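Local coordinates for USG-1 protein homolog (Pseudomonas aeruginosa, PDB 2HJS) that probably acts as a dimeric, NAD- or NADP-dependent oxidoreductase of the aspartate-semialdehyde dehydrogenase family, its substrate not being established, at residues 132-137 with 154-159; 163-168 with 188-193; 201-206 with 212-217; 245-250 with 282-287. All blocks are in the same frame, centred on the assembly; numbering follows the deposited sequence. Where two conformers were deposited one is given.

Interaction 1 (132-137 with 154-159)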
loop_
_atom_site.group_PDB
_atom_site.type_symbol
_atom_site.label_atom_id
_atom_site.label_comp_id
_atom_site.label_asym_id
_atom_site.label_seq_id
_atom_site.Cartn_x
_atom_site.Cartn_y
_atom_site.Cartn_z
ATOM N N CYS A 132 -10.479 -6.214 15.401
ATOM C CA CYS A 132 -9.085 -6.286 14.955
ATOM C C CYS A 132 -8.556 -4.855 14.770
ATOM O O CYS A 132 -9.340 -3.928 14.582
ATOM C CB CYS A 132 -8.961 -7.099 13.666
ATOM S SG CYS A 132 -9.626 -6.307 12.232
ATOM N N ALA A 133 -7.242 -4.683 14.873
ATOM C CA ALA A 133 -6.626 -3.371 14.839
ATOM C C ALA A 133 -7.048 -2.527 13.636
ATOM O O ALA A 133 -7.380 -1.335 13.789
ATOM C CB ALA A 133 -5.089 -3.486 14.883
ATOM N N VAL A 134 -7.030 -3.121 12.441
ATOM C CA VAL A 134 -7.317 -2.316 11.250
ATOM C C VAL A 134 -8.748 -1.762 11.273
ATOM O O VAL A 134 -8.954 -0.580 10.993
ATOM C CB VAL A 134 -7.056 -3.092 9.935
ATOM C CG1 VAL A 134 -7.640 -2.327 8.730
ATOM C CG2 VAL A 134 -5.557 -3.293 9.752
ATOM N N ALA A 135 -9.724 -2.611 11.597
ATOM C CA ALA A 135 -11.103 -2.175 11.682
ATOM C C ALA A 135 -11.269 -1.124 12.796
ATOM O O ALA A 135 -12.032 -0.159 12.638
ATOM C CB ALA A 135 -12.017 -3.355 11.957
ATOM N N ALA A 136 -10.554 -1.307 13.903
ATOM C CA ALA A 136 -10.657 -0.371 15.039
ATOM C C ALA A 136 -10.165 0.989 14.648
ATOM O O ALA A 136 -10.789 1.988 14.985
ATOM C CB ALA A 136 -9.864 -0.888 16.268
ATOM N N GLU A 137 -9.051 1.025 13.920
ATOM C CA GLU A 137 -8.419 2.294 13.521
ATOM C C GLU A 137 -9.194 3.004 12.403
ATOM O O GLU A 137 -9.358 4.217 12.426
ATOM C CB GLU A 137 -6.945 2.072 13.153
ATOM C CG GLU A 137 -6.154 1.508 14.336
ATOM C CD GLU A 137 -5.045 0.517 13.938
ATOM O OE1 GLU A 137 -4.914 0.165 12.728
ATOM O OE2 GLU A 137 -4.306 0.091 14.863
ATOM N N LEU A 154 -16.699 3.347 0.310
ATOM C CA LEU A 154 -15.523 3.421 1.145
ATOM C C LEU A 154 -14.486 2.457 0.589
ATOM O O LEU A 154 -14.745 1.266 0.505
ATOM C CB LEU A 154 -15.904 3.051 2.578
ATOM C CG LEU A 154 -14.841 3.029 3.670
ATOM C CD1 LEU A 154 -14.187 4.364 3.762
ATOM C CD2 LEU A 154 -15.513 2.690 5.005
ATOM N N ASN A 155 -13.340 2.984 0.180
ATOM C CA ASN A 155 -12.236 2.147 -0.265
ATOM C C ASN A 155 -11.113 2.171 0.764
ATOM O O ASN A 155 -10.700 3.234 1.213
ATOM C CB ASN A 155 -11.719 2.567 -1.630
ATOM C CG ASN A 155 -10.817 1.496 -2.269
ATOM O OD1 ASN A 155 -9.594 1.427 -2.012
ATOM N ND2 ASN A 155 -11.412 0.656 -3.079
ATOM N N LEU A 156 -10.670 0.984 1.163
ATOM C CA LEU A 156 -9.550 0.839 2.077
ATOM C C LEU A 156 -8.457 -0.024 1.462
ATOM O O LEU A 156 -8.712 -1.146 1.028
ATOM C CB LEU A 156 -10.014 0.238 3.402
ATOM C CG LEU A 156 -8.948 -0.251 4.387
ATOM C CD1 LEU A 156 -8.092 0.915 4.972
ATOM C CD2 LEU A 156 -9.624 -1.038 5.503
ATOM N N THR A 157 -7.241 0.513 1.409
ATOM C CA THR A 157 -6.059 -0.302 1.153
ATOM C C THR A 157 -5.233 -0.276 2.436
ATOM O O THR A 157 -4.689 0.758 2.807
ATOM C CB THR A 157 -5.207 0.237 -0.006
ATOM O OG1 THR A 157 -6.004 0.302 -1.193
ATOM C CG2 THR A 157 -3.999 -0.671 -0.262
ATOM N N ALA A 158 -5.134 -1.411 3.108
ATOM C CA ALA A 158 -4.425 -1.468 4.368
ATOM C C ALA A 158 -3.070 -2.113 4.172
ATOM O O ALA A 158 -2.994 -3.230 3.668
ATOM C CB ALA A 158 -5.247 -2.257 5.392
ATOM N N CYS A 159 -2.005 -1.411 4.537
ATOM C CA CYS A 159 -0.648 -1.964 4.474
ATOM C C CYS A 159 -0.245 -2.401 5.862
ATOM O O CYS A 159 -0.028 -1.565 6.758
ATOM C CB CYS A 159 0.333 -0.941 3.931
ATOM S SG CYS A 159 -0.123 -0.412 2.242
#
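Val134, in the first turn of helix 133-145, packs against Leu156 and Ala158 on one face of strand 151-160, and the contact between 132-137 and 154-159 is entirely apolar. A single methyl does the touching. CG1 of Val134 stands anti to the backbone N (chi1 168°) and reaches the strand between its two partners, 4.0 Å from Leu156 CD2 and 4.1 Å from Ala158 CB. Leu156 sends one branch of its fork to meet it, and the two side chains approach at a slant. The closest backbone approach is at Ala158, its CA 7.5 Å from that of Val134.

No hydrogen bond crosses between the two segments. Cys132 occupies the N-cap, and its carbonyl O accepts from Ala136 N at 3.0 Å, closing the first helical turn, which contains Val134.

The contact is helix-on-sheet packing deep in the chain. Ile218 of helix 213-225 also packs on Val134, and Asp246 of strand 246-254 touches both Ala133 and Val134. Strand 151-160 runs between strands 233-239 and 246-254, while its other face, through Thr157, meets Thr157 of the second subunit.

Interaction 2 (163-168 with 188-193)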
loop_
_atom_site.group_PDB
_atom_site.type_symbol
_atom_site.label_atom_id
_atom_site.label_comp_id
_atom_site.label_asym_id
_atom_site.label_seq_id
_atom_site.Cartn_x
_atom_site.Cartn_y
_atom_site.Cartn_z
ATOM N N SER A 163 4.185 -7.547 12.330
ATOM C CA SER A 163 3.693 -7.790 13.699
ATOM C C SER A 163 2.226 -8.243 13.677
ATOM O O SER A 163 1.752 -8.806 14.637
ATOM C CB SER A 163 3.842 -6.556 14.581
ATOM O OG SER A 163 2.988 -5.524 14.112
ATOM N N SER A 164 1.517 -8.010 12.568
ATOM C CA SER A 164 0.149 -8.517 12.423
ATOM C C SER A 164 0.096 -10.059 12.477
ATOM O O SER A 164 -0.954 -10.636 12.752
ATOM C CB SER A 164 -0.477 -8.000 11.124
ATOM O OG SER A 164 -0.961 -6.658 11.264
ATOM N N LEU A 165 1.238 -10.700 12.226
ATOM C CA LEU A 165 1.391 -12.160 12.264
ATOM C C LEU A 165 2.060 -12.616 13.554
ATOM O O LEU A 165 2.485 -13.771 13.671
ATOM C CB LEU A 165 2.222 -12.659 11.058
ATOM C CG LEU A 165 1.855 -12.107 9.667
ATOM C CD1 LEU A 165 2.952 -12.435 8.688
ATOM C CD2 LEU A 165 0.513 -12.624 9.177
ATOM N N GLY A 166 2.165 -11.709 14.519
ATOM C CA GLY A 166 2.738 -12.040 15.811
ATOM C C GLY A 166 4.240 -11.887 15.800
ATOM O O GLY A 166 4.803 -11.453 14.802
ATOM N N ARG A 167 4.887 -12.267 16.901
ATOM C CA ARG A 167 6.336 -12.109 17.091
ATOM C C ARG A 167 7.180 -12.919 16.109
ATOM O O ARG A 167 8.317 -12.545 15.818
ATOM C CB ARG A 167 6.750 -12.503 18.516
ATOM C CG ARG A 167 6.150 -11.653 19.635
ATOM C CD ARG A 167 7.022 -11.735 20.865
ATOM N NE ARG A 167 6.497 -11.014 22.022
ATOM C CZ ARG A 167 5.538 -11.485 22.805
ATOM N NH1 ARG A 167 5.126 -10.785 23.854
ATOM N NH2 ARG A 167 4.981 -12.659 22.524
ATOM N N GLU A 168 6.644 -14.032 15.613
ATOM C CA GLU A 168 7.374 -14.845 14.644
ATOM C C GLU A 168 7.493 -14.140 13.289
ATOM O O GLU A 168 8.469 -14.349 12.573
ATOM C CB GLU A 168 6.750 -16.230 14.480
ATOM C CG GLU A 168 6.938 -17.156 15.690
ATOM C CD GLU A 168 8.386 -17.292 16.122
ATOM O OE1 GLU A 168 9.227 -17.683 15.282
ATOM O OE2 GLU A 168 8.679 -17.013 17.306
ATOM N N PRO A 188 13.138 -18.922 3.629
ATOM C CA PRO A 188 11.892 -18.573 4.312
ATOM C C PRO A 188 11.403 -19.715 5.202
ATOM O O PRO A 188 11.496 -20.885 4.813
ATOM C CB PRO A 188 10.906 -18.330 3.155
ATOM C CG PRO A 188 11.733 -18.267 1.911
ATOM C CD PRO A 188 12.925 -19.115 2.181
ATOM N N ARG A 189 10.908 -19.376 6.391
ATOM C CA ARG A 189 10.381 -20.373 7.332
ATOM C C ARG A 189 8.879 -20.198 7.598
ATOM O O ARG A 189 8.108 -21.138 7.395
ATOM C CB ARG A 189 11.191 -20.400 8.636
ATOM C CG ARG A 189 12.564 -21.024 8.471
ATOM C CD ARG A 189 13.495 -20.688 9.622
ATOM N NE ARG A 189 14.895 -20.914 9.249
ATOM C CZ ARG A 189 15.950 -20.569 9.987
ATOM N NH1 ARG A 189 15.785 -19.973 11.164
ATOM N NH2 ARG A 189 17.178 -20.820 9.547
ATOM N N LEU A 190 8.469 -19.008 8.037
ATOM C CA LEU A 190 7.047 -18.718 8.277
ATOM C C LEU A 190 6.265 -18.569 6.953
ATOM O O LEU A 190 5.056 -18.832 6.902
ATOM C CB LEU A 190 6.875 -17.469 9.171
ATOM C CG LEU A 190 5.477 -17.125 9.727
ATOM C CD1 LEU A 190 5.061 -18.039 10.892
ATOM C CD2 LEU A 190 5.384 -15.666 10.150
ATOM N N PHE A 191 6.968 -18.142 5.899
ATOM C CA PHE A 191 6.414 -18.038 4.548
ATOM C C PHE A 191 7.129 -18.990 3.604
ATOM O O PHE A 191 8.152 -19.579 3.961
ATOM C CB PHE A 191 6.582 -16.618 4.024
ATOM C CG PHE A 191 5.861 -15.601 4.827
ATOM C CD1 PHE A 191 6.404 -15.122 6.012
ATOM C CD2 PHE A 191 4.629 -15.122 4.404
ATOM C CE1 PHE A 191 5.737 -14.173 6.760
ATOM C CE2 PHE A 191 3.947 -14.165 5.147
ATOM C CZ PHE A 191 4.504 -13.687 6.322
ATOM N N ASP A 192 6.591 -19.138 2.396
ATOM C CA ASP A 192 7.243 -19.958 1.363
ATOM C C ASP A 192 7.841 -19.072 0.261
ATOM O O ASP A 192 8.293 -19.564 -0.783
ATOM C CB ASP A 192 6.278 -21.020 0.794
ATOM C CG ASP A 192 5.027 -20.411 0.105
ATOM O OD1 ASP A 192 4.620 -19.246 0.392
ATOM O OD2 ASP A 192 4.439 -21.144 -0.730
ATOM N N ARG A 193 7.848 -17.764 0.522
ATOM C CA ARG A 193 8.443 -16.786 -0.378
ATOM C C ARG A 193 9.093 -15.653 0.428
ATOM O O ARG A 193 8.905 -15.546 1.647
ATOM C CB ARG A 193 7.382 -16.244 -1.346
ATOM C CG ARG A 193 6.397 -15.248 -0.716
ATOM C CD ARG A 193 4.967 -15.580 -1.080
ATOM N NE ARG A 193 4.677 -15.192 -2.451
ATOM C CZ ARG A 193 3.726 -15.726 -3.215
ATOM N NH1 ARG A 193 2.929 -16.707 -2.776
ATOM N NH2 ARG A 193 3.582 -15.271 -4.450
#
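A small hydrophobic patch at the surface, made by Leu165, Leu190 and Phe191 with the backbone and CB of Glu168, closes a loop onto the start of helix 167-181. The chain runs out along that helix and comes back as the irregular segment 188-193, which lies beside the first turn. Leu190 has CG anti to its backbone N (chi1 -170°), which carries its fork toward the segment 163-168. From there CD2 rests 4.1 Å from the backbone C of Glu168, and the other branch, CD1, lies 4.4 Å from Glu168 CB. The same CD2 is modelled 4.3 Å from CD1 of Leu165, so Leu190 spans both sides of the turn at Gly166, the N-cap of the helix.

Phe191 lies deeper than Leu190. Leu165 CD1 approaches roughly the edge of its ring, the two side chains coming from opposite directions; it is modelled too near CZ, so its placement, and with it its distances, is uncertain. The carboxylate of Glu168 forms a salt bridge with Lys171.

Helix 167-181 also holds the returning loop by polar means, since Glu172 accepts a hydrogen bond from Arg189 N and packs on Phe191. Leu200 also packs on the phenylalanine, while Leu165 leans on Val203, which links the patch to the loop leading toward helix 213-225.

Interaction 3 (201-206 with 212-217)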
loop_
_atom_site.group_PDB
_atom_site.type_symbol
_atom_site.label_atom_id
_atom_site.label_comp_id
_atom_site.label_asym_id
_atom_site.label_seq_id
_atom_site.Cartn_x
_atom_site.Cartn_y
_atom_site.Cartn_z
ATOM N N ALA A 201 0.556 -9.452 -1.933
ATOM C CA ALA A 201 -0.766 -8.985 -2.364
ATOM C C ALA A 201 -1.881 -9.232 -1.352
ATOM O O ALA A 201 -2.907 -8.553 -1.388
ATOM C CB ALA A 201 -1.127 -9.628 -3.722
ATOM N N GLN A 202 -1.692 -10.226 -0.482
ATOM C CA GLN A 202 -2.704 -10.660 0.466
ATOM C C GLN A 202 -2.013 -11.103 1.741
ATOM O O GLN A 202 -0.812 -11.433 1.723
ATOM C CB GLN A 202 -3.527 -11.845 -0.091
ATOM C CG GLN A 202 -2.744 -13.120 -0.269
ATOM C CD GLN A 202 -3.301 -13.996 -1.388
ATOM O OE1 GLN A 202 -3.761 -13.498 -2.418
ATOM N NE2 GLN A 202 -3.285 -15.297 -1.179
ATOM N N VAL A 203 -2.775 -11.125 2.837
ATOM C CA VAL A 203 -2.289 -11.662 4.121
ATOM C C VAL A 203 -2.966 -13.045 4.378
ATOM O O VAL A 203 -4.135 -13.121 4.729
ATOM C CB VAL A 203 -2.558 -10.648 5.256
ATOM C CG1 VAL A 203 -2.166 -11.201 6.626
ATOM C CG2 VAL A 203 -1.845 -9.319 4.982
ATOM N N GLY A 204 -2.251 -14.138 4.157
ATOM C CA GLY A 204 -2.814 -15.476 4.384
ATOM C C GLY A 204 -3.535 -15.922 3.125
ATOM O O GLY A 204 -3.617 -15.150 2.165
ATOM N N ALA A 205 -4.056 -17.151 3.132
ATOM C CA ALA A 205 -4.766 -17.745 2.004
ATOM C C ALA A 205 -6.101 -17.045 1.760
ATOM O O ALA A 205 -6.660 -16.431 2.651
ATOM C CB ALA A 205 -4.984 -19.284 2.239
ATOM N N VAL A 206 -6.606 -17.121 0.538
ATOM C CA VAL A 206 -7.902 -16.501 0.214
ATOM C C VAL A 206 -8.996 -17.565 0.103
ATOM O O VAL A 206 -8.696 -18.729 -0.170
ATOM C CB VAL A 206 -7.794 -15.610 -1.058
ATOM C CG1 VAL A 206 -6.873 -14.423 -0.769
ATOM C CG2 VAL A 206 -7.295 -16.419 -2.276
ATOM N N SER A 212 -9.223 -12.663 1.839
ATOM C CA SER A 212 -8.446 -13.256 2.931
ATOM C C SER A 212 -9.250 -13.168 4.228
ATOM O O SER A 212 -10.253 -12.446 4.301
ATOM C CB SER A 212 -7.096 -12.550 3.064
ATOM O OG SER A 212 -7.279 -11.278 3.660
ATOM N N ALA A 213 -8.818 -13.907 5.247
ATOM C CA ALA A 213 -9.477 -13.919 6.528
ATOM C C ALA A 213 -9.513 -12.546 7.191
ATOM O O ALA A 213 -10.545 -12.153 7.758
ATOM C CB ALA A 213 -8.840 -15.011 7.501
ATOM N N ILE A 214 -8.394 -11.826 7.156
ATOM C CA ILE A 214 -8.364 -10.493 7.771
ATOM C C ILE A 214 -9.311 -9.520 7.040
ATOM O O ILE A 214 -9.958 -8.705 7.667
ATOM C CB ILE A 214 -6.899 -9.934 7.936
ATOM C CG1 ILE A 214 -6.900 -8.640 8.758
ATOM C CG2 ILE A 214 -6.234 -9.662 6.593
ATOM C CD1 ILE A 214 -7.470 -8.794 10.147
ATOM N N GLU A 215 -9.405 -9.643 5.727
ATOM C CA GLU A 215 -10.309 -8.825 4.905
ATOM C C GLU A 215 -11.801 -9.073 5.237
ATOM O O GLU A 215 -12.595 -8.123 5.322
ATOM C CB GLU A 215 -10.040 -9.097 3.429
ATOM C CG GLU A 215 -8.820 -8.370 2.920
ATOM C CD GLU A 215 -8.288 -8.892 1.588
ATOM O OE1 GLU A 215 -8.952 -9.746 0.918
ATOM O OE2 GLU A 215 -7.180 -8.440 1.199
ATOM N N ARG A 216 -12.154 -10.353 5.388
ATOM C CA ARG A 216 -13.465 -10.792 5.862
ATOM C C ARG A 216 -13.765 -10.212 7.229
ATOM O O ARG A 216 -14.857 -9.676 7.464
ATOM C CB ARG A 216 -13.499 -12.320 5.946
ATOM C CG ARG A 216 -14.323 -12.990 4.864
ATOM C CD ARG A 216 -13.712 -14.274 4.311
ATOM N NE ARG A 216 -13.243 -15.264 5.293
ATOM C CZ ARG A 216 -12.154 -16.010 5.097
ATOM N NH1 ARG A 216 -11.432 -15.870 3.986
ATOM N NH2 ARG A 216 -11.776 -16.883 5.995
ATOM N N ARG A 217 -12.796 -10.327 8.133
ATOM C CA ARG A 217 -12.963 -9.839 9.499
ATOM C C ARG A 217 -13.192 -8.328 9.538
ATOM O O ARG A 217 -14.115 -7.839 10.203
ATOM C CB ARG A 217 -11.793 -10.238 10.394
ATOM C CG ARG A 217 -12.094 -9.934 11.853
ATOM C CD ARG A 217 -10.944 -10.238 12.801
ATOM N NE ARG A 217 -11.262 -9.746 14.139
ATOM C CZ ARG A 217 -10.463 -9.860 15.199
ATOM N NH1 ARG A 217 -9.280 -10.449 15.089
ATOM N NH2 ARG A 217 -10.841 -9.369 16.364
HETATM O O HOH W 1 -5.225 -9.790 2.555
HETATM O O HOH W 2 -5.813 -13.114 6.687
HETATM O O HOH W 3 -6.509 -15.645 5.096
HETATM O O HOH W 4 -9.261 -17.370 3.838
#
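One bridging water is gripped by three groups where Val203, Ser212 and Glu215 converge. It accepts from Val203 N at 2.8 Å and from Ser212 OG, also at 2.8 Å, and donates to Glu215 OE2 at 2.7 Å. A second water accepts a hydrogen bond from Ile214 N at 2.9 Å and donates one to Val203 O at 2.6 Å. A third repeats the pattern one residue back along the helix, accepting from Ala213 N and donating to Ala205 O at 2.6 Å.

Ser212 is the N-cap of helix 213-225 and forms a capping box with Glu215. Its N donates almost straight (173°) to Glu215 OE1 over 3.1 Å, arriving from above the carboxylate plane, whereas the return bond from Glu215 N to Ser212 OG is weak. The box holds the carboxylate beside the first water, and further partners steady it: Cys237 N at OE2 and Arg298 of the second subunit at OE1. Direct contact is modest. Val203 CB meets Ile214 CG2 at 4.0 Å, and CG1 of Val206 lies alongside the backbone of Ser212.

No hydrogen bond passes directly between 201-206 and 212-217. Water instead relays the N-H groups of the first helical turn to the carbonyls of the loop, so the polar part of the join runs through water. Glu215 ties the helix cap, the first water and the second subunit together.

Interaction 4 (245-250 with 282-287)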
loop_
_atom_site.group_PDB
_atom_site.type_symbol
_atom_site.label_atom_id
_atom_site.label_comp_id
_atom_site.label_asym_id
_atom_site.label_seq_id
_atom_site.Cartn_x
_atom_site.Cartn_y
_atom_site.Cartn_z
ATOM N N GLY A 245 2.952 -1.499 13.209
ATOM C CA GLY A 245 2.011 -0.419 12.860
ATOM C C GLY A 245 1.184 -0.700 11.622
ATOM O O GLY A 245 1.658 -1.375 10.697
ATOM N N ASP A 246 -0.061 -0.215 11.611
ATOM C CA ASP A 246 -0.910 -0.274 10.409
ATOM C C ASP A 246 -0.824 1.055 9.671
ATOM O O ASP A 246 -0.860 2.091 10.316
ATOM C CB ASP A 246 -2.373 -0.502 10.792
ATOM C CG ASP A 246 -2.603 -1.847 11.439
ATOM O OD1 ASP A 246 -1.932 -2.856 11.065
ATOM O OD2 ASP A 246 -3.473 -1.887 12.329
ATOM N N SER A 247 -0.692 1.020 8.343
ATOM C CA SER A 247 -0.737 2.208 7.492
ATOM C C SER A 247 -1.934 2.079 6.528
ATOM O O SER A 247 -1.963 1.177 5.704
ATOM C CB SER A 247 0.564 2.345 6.679
ATOM O OG SER A 247 1.699 2.352 7.541
ATOM N N LEU A 248 -2.917 2.967 6.634
ATOM C CA LEU A 248 -4.152 2.809 5.871
ATOM C C LEU A 248 -4.338 3.945 4.874
ATOM O O LEU A 248 -4.184 5.104 5.235
ATOM C CB LEU A 248 -5.375 2.779 6.802
ATOM C CG LEU A 248 -5.317 1.906 8.072
ATOM C CD1 LEU A 248 -6.648 1.992 8.817
ATOM C CD2 LEU A 248 -4.998 0.454 7.704
ATOM N N SER A 249 -4.681 3.603 3.635
ATOM C CA SER A 249 -5.062 4.598 2.652
ATOM C C SER A 249 -6.552 4.441 2.358
ATOM O O SER A 249 -7.010 3.408 1.883
ATOM C CB SER A 249 -4.219 4.455 1.386
ATOM O OG SER A 249 -4.692 5.367 0.415
ATOM N N VAL A 250 -7.307 5.485 2.684
ATOM C CA VAL A 250 -8.763 5.458 2.642
ATOM C C VAL A 250 -9.263 6.457 1.600
ATOM O O VAL A 250 -8.725 7.551 1.498
ATOM C CB VAL A 250 -9.326 5.803 4.055
ATOM C CG1 VAL A 250 -10.864 5.809 4.074
ATOM C CG2 VAL A 250 -8.775 4.813 5.143
ATOM N N PRO A 282 2.204 11.632 8.940
ATOM C CA PRO A 282 2.740 10.694 9.912
ATOM C C PRO A 282 3.160 9.360 9.287
ATOM O O PRO A 282 2.663 8.974 8.192
ATOM C CB PRO A 282 1.563 10.476 10.844
ATOM C CG PRO A 282 0.361 10.523 9.902
ATOM C CD PRO A 282 0.729 11.583 8.863
ATOM N N THR A 283 4.051 8.649 9.976
ATOM C CA THR A 283 4.404 7.270 9.563
ATOM C C THR A 283 4.361 6.337 10.774
ATOM O O THR A 283 4.380 6.813 11.917
ATOM C CB THR A 283 5.818 7.170 8.927
ATOM O OG1 THR A 283 6.802 7.478 9.928
ATOM C CG2 THR A 283 5.959 8.096 7.727
ATOM N N VAL A 284 4.316 5.018 10.542
ATOM C CA VAL A 284 4.328 4.074 11.687
ATOM C C VAL A 284 5.614 4.149 12.509
ATOM O O VAL A 284 5.572 4.053 13.728
ATOM C CB VAL A 284 4.000 2.599 11.284
ATOM C CG1 VAL A 284 2.574 2.515 10.748
ATOM C CG2 VAL A 284 5.021 2.042 10.276
ATOM N N VAL A 285 6.752 4.315 11.846
ATOM C CA VAL A 285 8.041 4.340 12.544
ATOM C C VAL A 285 8.251 5.684 13.259
ATOM O O VAL A 285 8.627 5.720 14.431
ATOM C CB VAL A 285 9.223 4.097 11.584
ATOM C CG1 VAL A 285 10.541 4.534 12.242
ATOM C CG2 VAL A 285 9.273 2.610 11.169
ATOM N N GLY A 286 7.989 6.773 12.541
ATOM C CA GLY A 286 8.149 8.099 13.069
ATOM C C GLY A 286 7.154 8.512 14.128
ATOM O O GLY A 286 7.522 9.230 15.042
ATOM N N ASP A 287 5.895 8.089 14.013
ATOM C CA ASP A 287 4.850 8.658 14.872
ATOM C C ASP A 287 4.011 7.670 15.666
ATOM O O ASP A 287 3.753 7.893 16.836
ATOM C CB ASP A 287 3.920 9.537 14.057
ATOM C CG ASP A 287 4.667 10.567 13.255
ATOM O OD1 ASP A 287 5.024 11.615 13.840
ATOM O OD2 ASP A 287 4.915 10.317 12.048
HETATM O O HOH W 5 3.652 4.480 7.786
#
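Val284 points its CB toward the start of strand 246-254, and its CG1 methyl is turned across the strand backbone. Placed anti to the carbonyl carbon (chi1 -64°), CG1 comes to 3.3 Å from Ser247 OG. It also lies 3.5 Å from Asp246 O and 3.6 Å from Gly245 C, a methyl set against mainly polar atoms. Beside it, the bare CA of Gly245 lets Val284 CB approach to 3.9 Å. The CB of Ser247 points to the side, and its OG is what meets the methyl; Asp246 directs its CB away, offering the valine only backbone.

A water adds the polar link between the two segments. It accepts from Val284 N at 2.9 Å and donates to Ser247 OG, again at 2.9 Å. Thr283 is the N-cap of helix 284-288: its OG1 accepts from Gly286 N at 3.0 Å, and its own N donates to the anti lone pair of Asp287 OD2. Asn198 of the second subunit bonds to Thr283 OG1 and Val285 N.

The contact therefore combines close van der Waals packing with a single water bridge. At this buried helix start, the water satisfies the N-H of Val284 and ties it to the strand through the serine hydroxyl.

Overall arrangement
Interactions 1 and 4 are buried and work on adjacent strands of the same sheet: 151-160 carries the first, 246-254 the second, and Cys159 N probably bonds to Ser247 O between them. Interactions 2 and 3 lie at the surface and are joined by packing of Leu165 on Val203. Chemistry does not simply follow depth. Interaction 1 is purely apolar, and interaction 2, though exposed, is also bound across its segments by carbon contacts. Water links the segments in interactions 3 and 4, several molecules at the surface and one in the interior. Interactions 1 and 3 meet where Cys132 packs on Ile214, and all four have residues reaching the second subunit, interaction 2 only through Arg193.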